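Local coordinates for type III secretion system effector protein ExoU (Pseudomonas fluorescens, PDB 4QMK), which probably hydrolyses membrane phospholipids as a patatin-like phospholipase A2 toxin injected by type III secretion and brought to the plasma membrane through phosphatidylinositol 4,5-bisphosphate, at residues L333-E338 / Q381-P386; P439-A444 / D463-E468; E613-L618 / A646-V651. All blocks are in the same frame, centred on the assembly; numbering follows the deposited sequence.

Contact 1 (L333-E338 / Q381-P386); sequences LIVKFE and QTVTLP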
# COMPACT_ATOMS: atom_id res chain seq x y z
N LEU A 333 30.55 6.10 6.64
CA LEU A 333 31.59 5.12 6.85
C LEU A 333 31.17 4.01 5.91
O LEU A 333 30.08 3.43 6.05
CB LEU A 333 31.63 4.63 8.30
CG LEU A 333 32.66 3.54 8.57
CD1 LEU A 333 34.06 4.00 8.27
CD2 LEU A 333 32.59 3.21 10.04
N ILE A 334 32.00 3.73 4.92
CA ILE A 334 31.63 2.76 3.91
C ILE A 334 32.53 1.63 4.13
O ILE A 334 33.74 1.80 4.11
CB ILE A 334 31.85 3.36 2.49
CG1 ILE A 334 30.94 4.57 2.32
CG2 ILE A 334 31.57 2.31 1.43
CD1 ILE A 334 31.29 5.52 1.16
N VAL A 335 32.00 0.46 4.34
CA VAL A 335 32.88 -0.69 4.78
C VAL A 335 33.02 -1.70 3.70
O VAL A 335 32.04 -2.30 3.32
CB VAL A 335 32.30 -1.38 6.01
CG1 VAL A 335 33.22 -2.46 6.49
CG2 VAL A 335 32.08 -0.35 7.10
N LYS A 336 34.23 -1.81 3.15
CA LYS A 336 34.57 -2.77 2.11
C LYS A 336 35.60 -3.78 2.57
O LYS A 336 36.25 -3.62 3.59
CB LYS A 336 35.16 -2.07 0.90
CG LYS A 336 34.11 -1.39 0.08
CD LYS A 336 34.66 -0.60 -1.09
CE LYS A 336 33.48 0.13 -1.76
NZ LYS A 336 33.80 0.88 -3.01
N PHE A 337 35.80 -4.81 1.76
CA PHE A 337 36.81 -5.80 2.06
C PHE A 337 38.01 -5.74 1.10
O PHE A 337 37.87 -5.35 -0.06
CB PHE A 337 36.15 -7.15 2.07
CG PHE A 337 35.10 -7.28 3.10
CD1 PHE A 337 33.83 -6.87 2.84
CD2 PHE A 337 35.40 -7.79 4.35
CE1 PHE A 337 32.86 -6.98 3.82
CE2 PHE A 337 34.46 -7.89 5.32
CZ PHE A 337 33.18 -7.50 5.06
N GLU A 338 39.18 -6.15 1.61
CA GLU A 338 40.50 -6.14 0.89
C GLU A 338 40.56 -6.61 -0.58
O GLU A 338 39.96 -7.61 -0.93
CB GLU A 338 41.51 -6.95 1.72
CG GLU A 338 42.93 -6.92 1.16
CD GLU A 338 43.95 -7.62 2.06
OE1 GLU A 338 45.07 -7.86 1.60
OE2 GLU A 338 43.63 -7.92 3.22
N GLN A 381 36.05 8.33 2.75
CA GLN A 381 35.17 7.84 3.77
C GLN A 381 35.05 6.33 3.77
O GLN A 381 34.20 5.78 4.45
CB GLN A 381 33.82 8.47 3.56
CG GLN A 381 33.83 9.92 4.03
CD GLN A 381 32.70 10.76 3.47
OE1 GLN A 381 31.52 10.48 3.66
NE2 GLN A 381 33.06 11.81 2.82
N THR A 382 35.88 5.67 2.97
CA THR A 382 35.80 4.25 2.79
C THR A 382 36.86 3.59 3.64
O THR A 382 37.98 4.08 3.65
CB THR A 382 36.06 3.88 1.33
OG1 THR A 382 34.98 4.38 0.52
CG2 THR A 382 36.18 2.43 1.16
N VAL A 383 36.52 2.50 4.34
CA VAL A 383 37.51 1.74 5.09
C VAL A 383 37.52 0.32 4.57
O VAL A 383 36.46 -0.32 4.37
CB VAL A 383 37.25 1.81 6.63
CG1 VAL A 383 35.99 1.09 7.01
CG2 VAL A 383 38.42 1.26 7.40
N THR A 384 38.72 -0.21 4.37
CA THR A 384 38.93 -1.55 3.79
C THR A 384 39.41 -2.55 4.85
O THR A 384 40.53 -2.48 5.31
CB THR A 384 39.94 -1.48 2.63
OG1 THR A 384 39.44 -0.56 1.63
CG2 THR A 384 40.14 -2.82 2.01
N LEU A 385 38.53 -3.45 5.24
CA LEU A 385 38.85 -4.40 6.27
C LEU A 385 39.83 -5.41 5.69
O LEU A 385 39.59 -5.98 4.65
CB LEU A 385 37.59 -5.09 6.78
CG LEU A 385 36.49 -4.21 7.34
CD1 LEU A 385 35.44 -5.10 8.00
CD2 LEU A 385 37.01 -3.20 8.36
N PRO A 386 40.97 -5.62 6.36
CA PRO A 386 41.97 -6.55 5.87
C PRO A 386 41.58 -8.02 6.07
O PRO A 386 41.02 -8.38 7.10
CB PRO A 386 43.19 -6.22 6.72
CG PRO A 386 42.60 -5.80 8.02
CD PRO A 386 41.34 -5.05 7.67
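Ile334 and Val383 meet through the backbones of two neighbouring parallel strands, 333-337 and 382-385. Five hydrogen bonds join them. Ile334 N donates to Gln381 O at 3.0 Å, and Val383 N returns a bond to Ile334 O at 2.9 Å, with an N-H...O angle of 171°. Lys336 N donates to Val383 O, and Leu385 N to Lys336 O at 2.8 Å. Glu338 N closes the ladder on Leu385 O at 3.1 Å, at a more bent 145°.

The apolar packing lies on one face of the sheet. Val335 and Val383 run alongside each other out of the sheet. Leu385 CD1 touches Val335 CG1 at 3.8 Å and Phe337 CE2 at 4.0 Å. Val383 CG1 sits between its own N and carbonyl carbon (chi1 67°) and meets Leu333 CD1 at 3.7 Å. Helix 408-431 packs on Val383, and Phe81 of helix 81-90 on Phe337.

On the other face, Lys336 CD passes Thr382 CG2, while Thr382 OG1 bonds to Phe378 O in the preceding helix.

Both strands belong to the patatin-like mixed sheet. Backbone bonds set the register, while the face of Val335, Val383, Phe337 and Leu385 gives helices 81-90 and 408-431 an apolar surface.

Contact 2 (P439-A444 / D463-E468); sequences PSLNDA and DAAGAE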
# COMPACT_ATOMS: atom_id res chain seq x y z
N PRO A 439 33.31 35.87 1.08
CA PRO A 439 33.53 37.32 0.96
C PRO A 439 33.37 38.04 2.24
O PRO A 439 33.93 39.12 2.39
CB PRO A 439 32.42 37.76 0.02
CG PRO A 439 32.15 36.57 -0.83
CD PRO A 439 32.35 35.37 0.07
N SER A 440 32.56 37.54 3.16
CA SER A 440 32.42 38.23 4.44
C SER A 440 32.02 37.30 5.55
O SER A 440 31.61 36.16 5.32
CB SER A 440 31.32 39.30 4.37
OG SER A 440 30.06 38.68 4.14
N LEU A 441 32.06 37.83 6.76
CA LEU A 441 31.64 37.07 7.91
C LEU A 441 30.18 36.73 7.81
O LEU A 441 29.76 35.66 8.23
CB LEU A 441 31.91 37.82 9.18
CG LEU A 441 31.40 37.16 10.45
CD1 LEU A 441 32.00 35.79 10.63
CD2 LEU A 441 31.78 38.05 11.62
N ASN A 442 29.38 37.61 7.24
CA ASN A 442 27.96 37.31 7.13
C ASN A 442 27.69 36.10 6.22
O ASN A 442 26.87 35.27 6.54
CB ASN A 442 27.20 38.52 6.65
CG ASN A 442 25.74 38.26 6.51
OD1 ASN A 442 25.06 38.01 7.49
ND2 ASN A 442 25.24 38.28 5.31
N ASP A 443 28.38 36.02 5.08
CA ASP A 443 28.21 34.91 4.15
C ASP A 443 28.63 33.57 4.75
O ASP A 443 28.02 32.54 4.48
CB ASP A 443 29.00 35.16 2.87
CG ASP A 443 28.40 36.25 2.02
OD1 ASP A 443 27.17 36.26 1.85
OD2 ASP A 443 29.16 37.10 1.53
N ALA A 444 29.66 33.58 5.58
CA ALA A 444 30.06 32.39 6.31
C ALA A 444 28.95 31.99 7.29
O ALA A 444 28.57 30.83 7.35
CB ALA A 444 31.37 32.65 7.03
N ASP A 463 32.16 40.38 18.05
CA ASP A 463 32.58 41.08 16.85
C ASP A 463 31.37 41.82 16.30
O ASP A 463 30.28 41.25 16.29
CB ASP A 463 33.05 40.07 15.84
CG ASP A 463 33.62 40.72 14.61
OD1 ASP A 463 34.67 41.40 14.74
OD2 ASP A 463 33.04 40.55 13.51
N ALA A 464 31.52 43.06 15.83
CA ALA A 464 30.35 43.85 15.34
C ALA A 464 29.66 43.23 14.15
O ALA A 464 28.44 43.02 14.18
CB ALA A 464 30.75 45.28 15.01
N ALA A 465 30.42 42.88 13.11
CA ALA A 465 29.85 42.18 11.95
C ALA A 465 29.25 40.84 12.33
O ALA A 465 28.24 40.42 11.77
CB ALA A 465 30.89 41.97 10.90
N GLY A 466 29.86 40.18 13.31
CA GLY A 466 29.34 38.91 13.81
C GLY A 466 28.00 39.06 14.47
O GLY A 466 27.12 38.24 14.33
N ALA A 467 27.85 40.14 15.20
CA ALA A 467 26.60 40.40 15.92
C ALA A 467 25.43 40.76 14.97
O ALA A 467 24.31 40.34 15.19
CB ALA A 467 26.81 41.50 16.96
N GLU A 468 25.72 41.53 13.93
CA GLU A 468 24.72 41.86 12.91
C GLU A 468 24.28 40.60 12.20
O GLU A 468 23.09 40.43 11.96
CB GLU A 468 25.30 42.87 11.88
CG GLU A 468 24.35 43.33 10.75
CD GLU A 468 24.25 42.37 9.54
OE1 GLU A 468 25.21 41.61 9.17
OE2 GLU A 468 23.16 42.38 8.92
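Leu441 points its CD2 methyl at the first turn of helix 464-491. The motif is a pair of N-capped helix starts, with Ser440 and Asp463 as the caps. CD2 lies 3.3 Å from Gly466 N and 3.4 Å from Asp463 OD2, and Ala465 CB is at 4.1 Å. Gly466 has no side chain, and the methyl lies close to its backbone. With CG anti to the backbone N (chi1 175°), the Leu441 side chain extends toward the other helix.

Asn442 and Glu468 form the second, looser approach. Their oxygens OD1 and OE1 are 4.0 Å apart and do not bond to each other. Arg515 is shared by the two groups: NH1 bonds to Asn442 OD1 and makes a salt bridge with Glu468 OE2. Its positive charge would offset the repulsion between the two acceptors.

Further out, Arg51 of strand 47-51 makes a salt bridge with Asp463 OD1 and touches Leu441 and Ala465. Val57 of strand 57-61 also touches Leu441. The contact thus sets two helix starts beside the four-stranded antiparallel sheet.

Each cap has its own bond. Ser440 OG accepts from Asp443 N at 3.3 Å. Gly466 N meets Asp463 OD2 on the anti side at 3.2 Å, 26° out of the carboxylate plane.

Contact 3 (E613-L618 / A646-V651); sequences EFNRVL and AWRIPV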
# COMPACT_ATOMS: atom_id res chain seq x y z
N GLU A 613 15.18 21.36 -19.45
CA GLU A 613 16.50 20.78 -19.46
C GLU A 613 16.43 19.24 -19.28
O GLU A 613 17.09 18.49 -19.99
CB GLU A 613 17.36 21.41 -18.38
CG GLU A 613 17.59 22.89 -18.61
CD GLU A 613 18.01 23.63 -17.36
OE1 GLU A 613 18.44 23.00 -16.37
OE2 GLU A 613 17.91 24.87 -17.38
N PHE A 614 15.63 18.77 -18.35
CA PHE A 614 15.43 17.33 -18.13
C PHE A 614 14.98 16.67 -19.44
O PHE A 614 15.54 15.68 -19.85
CB PHE A 614 14.37 17.12 -17.05
CG PHE A 614 14.09 15.71 -16.74
CD1 PHE A 614 14.85 15.03 -15.84
CD2 PHE A 614 13.02 15.07 -17.31
CE1 PHE A 614 14.57 13.72 -15.53
CE2 PHE A 614 12.74 13.74 -17.02
CZ PHE A 614 13.53 13.07 -16.14
N ASN A 615 13.99 17.25 -20.08
CA ASN A 615 13.45 16.72 -21.32
C ASN A 615 14.45 16.80 -22.49
O ASN A 615 14.48 15.94 -23.36
CB ASN A 615 12.16 17.45 -21.68
CG ASN A 615 10.99 17.08 -20.79
OD1 ASN A 615 10.99 16.08 -20.10
ND2 ASN A 615 9.97 17.93 -20.80
N ARG A 616 15.29 17.80 -22.49
CA ARG A 616 16.24 17.93 -23.55
C ARG A 616 17.05 16.71 -23.52
O ARG A 616 17.30 16.11 -24.57
CB ARG A 616 17.15 19.15 -23.38
CG ARG A 616 18.06 19.42 -24.56
CD ARG A 616 18.79 20.77 -24.45
NE ARG A 616 20.03 20.78 -25.24
CZ ARG A 616 20.08 20.90 -26.58
NH1 ARG A 616 18.97 21.03 -27.30
NH2 ARG A 616 21.26 20.88 -27.20
N VAL A 617 17.47 16.30 -22.33
CA VAL A 617 18.37 15.14 -22.21
C VAL A 617 17.70 13.88 -22.66
O VAL A 617 18.33 13.05 -23.28
CB VAL A 617 18.92 14.90 -20.80
CG1 VAL A 617 19.85 13.70 -20.80
CG2 VAL A 617 19.67 16.12 -20.27
N LEU A 618 16.41 13.74 -22.37
CA LEU A 618 15.69 12.54 -22.78
C LEU A 618 15.43 12.54 -24.26
O LEU A 618 15.48 11.48 -24.86
CB LEU A 618 14.37 12.36 -22.01
CG LEU A 618 14.39 11.67 -20.63
CD1 LEU A 618 15.45 12.18 -19.69
CD2 LEU A 618 13.03 11.89 -20.01
N ALA A 646 8.58 7.73 -22.09
CA ALA A 646 7.66 7.58 -20.96
C ALA A 646 8.00 8.44 -19.73
O ALA A 646 7.12 8.73 -18.94
CB ALA A 646 7.64 6.12 -20.52
N TRP A 647 9.26 8.79 -19.53
CA TRP A 647 9.63 9.62 -18.39
C TRP A 647 9.60 11.12 -18.68
O TRP A 647 9.85 11.90 -17.80
CB TRP A 647 11.00 9.23 -17.85
CG TRP A 647 11.10 7.91 -17.05
CD1 TRP A 647 10.98 6.64 -17.53
CD2 TRP A 647 11.47 7.77 -15.66
NE1 TRP A 647 11.18 5.71 -16.52
CE2 TRP A 647 11.50 6.38 -15.36
CE3 TRP A 647 11.74 8.68 -14.63
CZ2 TRP A 647 11.79 5.90 -14.11
CZ3 TRP A 647 12.02 8.20 -13.36
CH2 TRP A 647 12.04 6.82 -13.11
N ARG A 648 9.31 11.54 -19.89
CA ARG A 648 9.23 13.00 -20.16
C ARG A 648 8.25 13.65 -19.21
O ARG A 648 7.22 13.09 -18.89
CB ARG A 648 8.75 13.33 -21.58
CG ARG A 648 9.69 12.93 -22.68
CD ARG A 648 9.38 13.61 -24.01
NE ARG A 648 9.62 15.04 -23.91
CZ ARG A 648 9.54 15.91 -24.91
NH1 ARG A 648 9.24 15.50 -26.15
NH2 ARG A 648 9.77 17.19 -24.70
N ILE A 649 8.57 14.86 -18.77
CA ILE A 649 7.67 15.60 -17.88
C ILE A 649 6.63 16.29 -18.76
O ILE A 649 6.99 17.02 -19.67
CB ILE A 649 8.42 16.61 -17.01
CG1 ILE A 649 9.38 15.87 -16.07
CG2 ILE A 649 7.45 17.43 -16.18
CD1 ILE A 649 10.49 16.75 -15.57
N PRO A 650 5.33 16.01 -18.49
CA PRO A 650 4.18 16.48 -19.26
C PRO A 650 4.24 17.90 -19.79
O PRO A 650 3.87 18.12 -20.93
CB PRO A 650 3.03 16.32 -18.27
CG PRO A 650 3.38 15.04 -17.57
CD PRO A 650 4.88 15.07 -17.43
N VAL A 651 4.70 18.86 -19.00
CA VAL A 651 4.68 20.25 -19.45
C VAL A 651 3.21 20.75 -19.58
O VAL A 651 2.58 21.17 -18.60
CB VAL A 651 5.43 20.45 -20.81
CG1 VAL A 651 5.03 21.78 -21.47
CG2 VAL A 651 6.94 20.35 -20.64
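Asn615 OD1 accepts a hydrogen bond from Ile649 N at 3.0 Å. The donor lies in the carbonyl plane, on a lone pair, and the N-H...O angle is 165°. The same amide gives back a weak bond, from ND2 to Ile649 O at 3.3 Å. Asn615 therefore reads both backbone polar groups of one residue, which fixes the rotation of its amide.

Arg648 crosses Asn615 at about a right angle. The guanidinium plane stands 79° from the amide plane, and NH2 of Arg648 comes within 3.9 Å of Asn615 CB. NH1 of Arg648 makes a salt bridge with Asp619, one turn further along the same helix.

Apolar contacts lie beside the amide. Ile649 CD1 approaches Phe614 CD2 at 3.5 Å, the two side chains crossing. Leu618 CD2 meets Trp647 CB at 4.0 Å. A carbonyl oxygen, Trp647 O, lies near the plane of the Phe614 ring at its edge, 3.5 Å from CE2.

The irregular last modelled residues after helix 639-646 thus lie against helix 611-624. Helix 555-585 packs on both partners: Phe576 touches Leu618 and stacks edge-to-face with Trp647, and Ile569 touches Ile649. Helix 592-606 meets Phe614 through Leu605.

Overall arrangement
The three contacts follow one another along the chain and lie far apart. The centres of contacts 1 and 2 are about 40 Å apart, those of contacts 1 and 3 about 38 Å, and those of contacts 2 and 3 about 42 Å. None touches another. Contact 1 belongs to the mixed sheet of the patatin-like domain. Helix 408-431, which covers that sheet, leads on to strand 434-438 of the separate four-stranded antiparallel sheet, beside which contact 2 lies. Contact 3 is in the helical C-terminal region, where the modelled chain ends. They thus sample three parts: the probable catalytic domain, a small sheet region and the C-terminal helices, a region consistent with membrane localization.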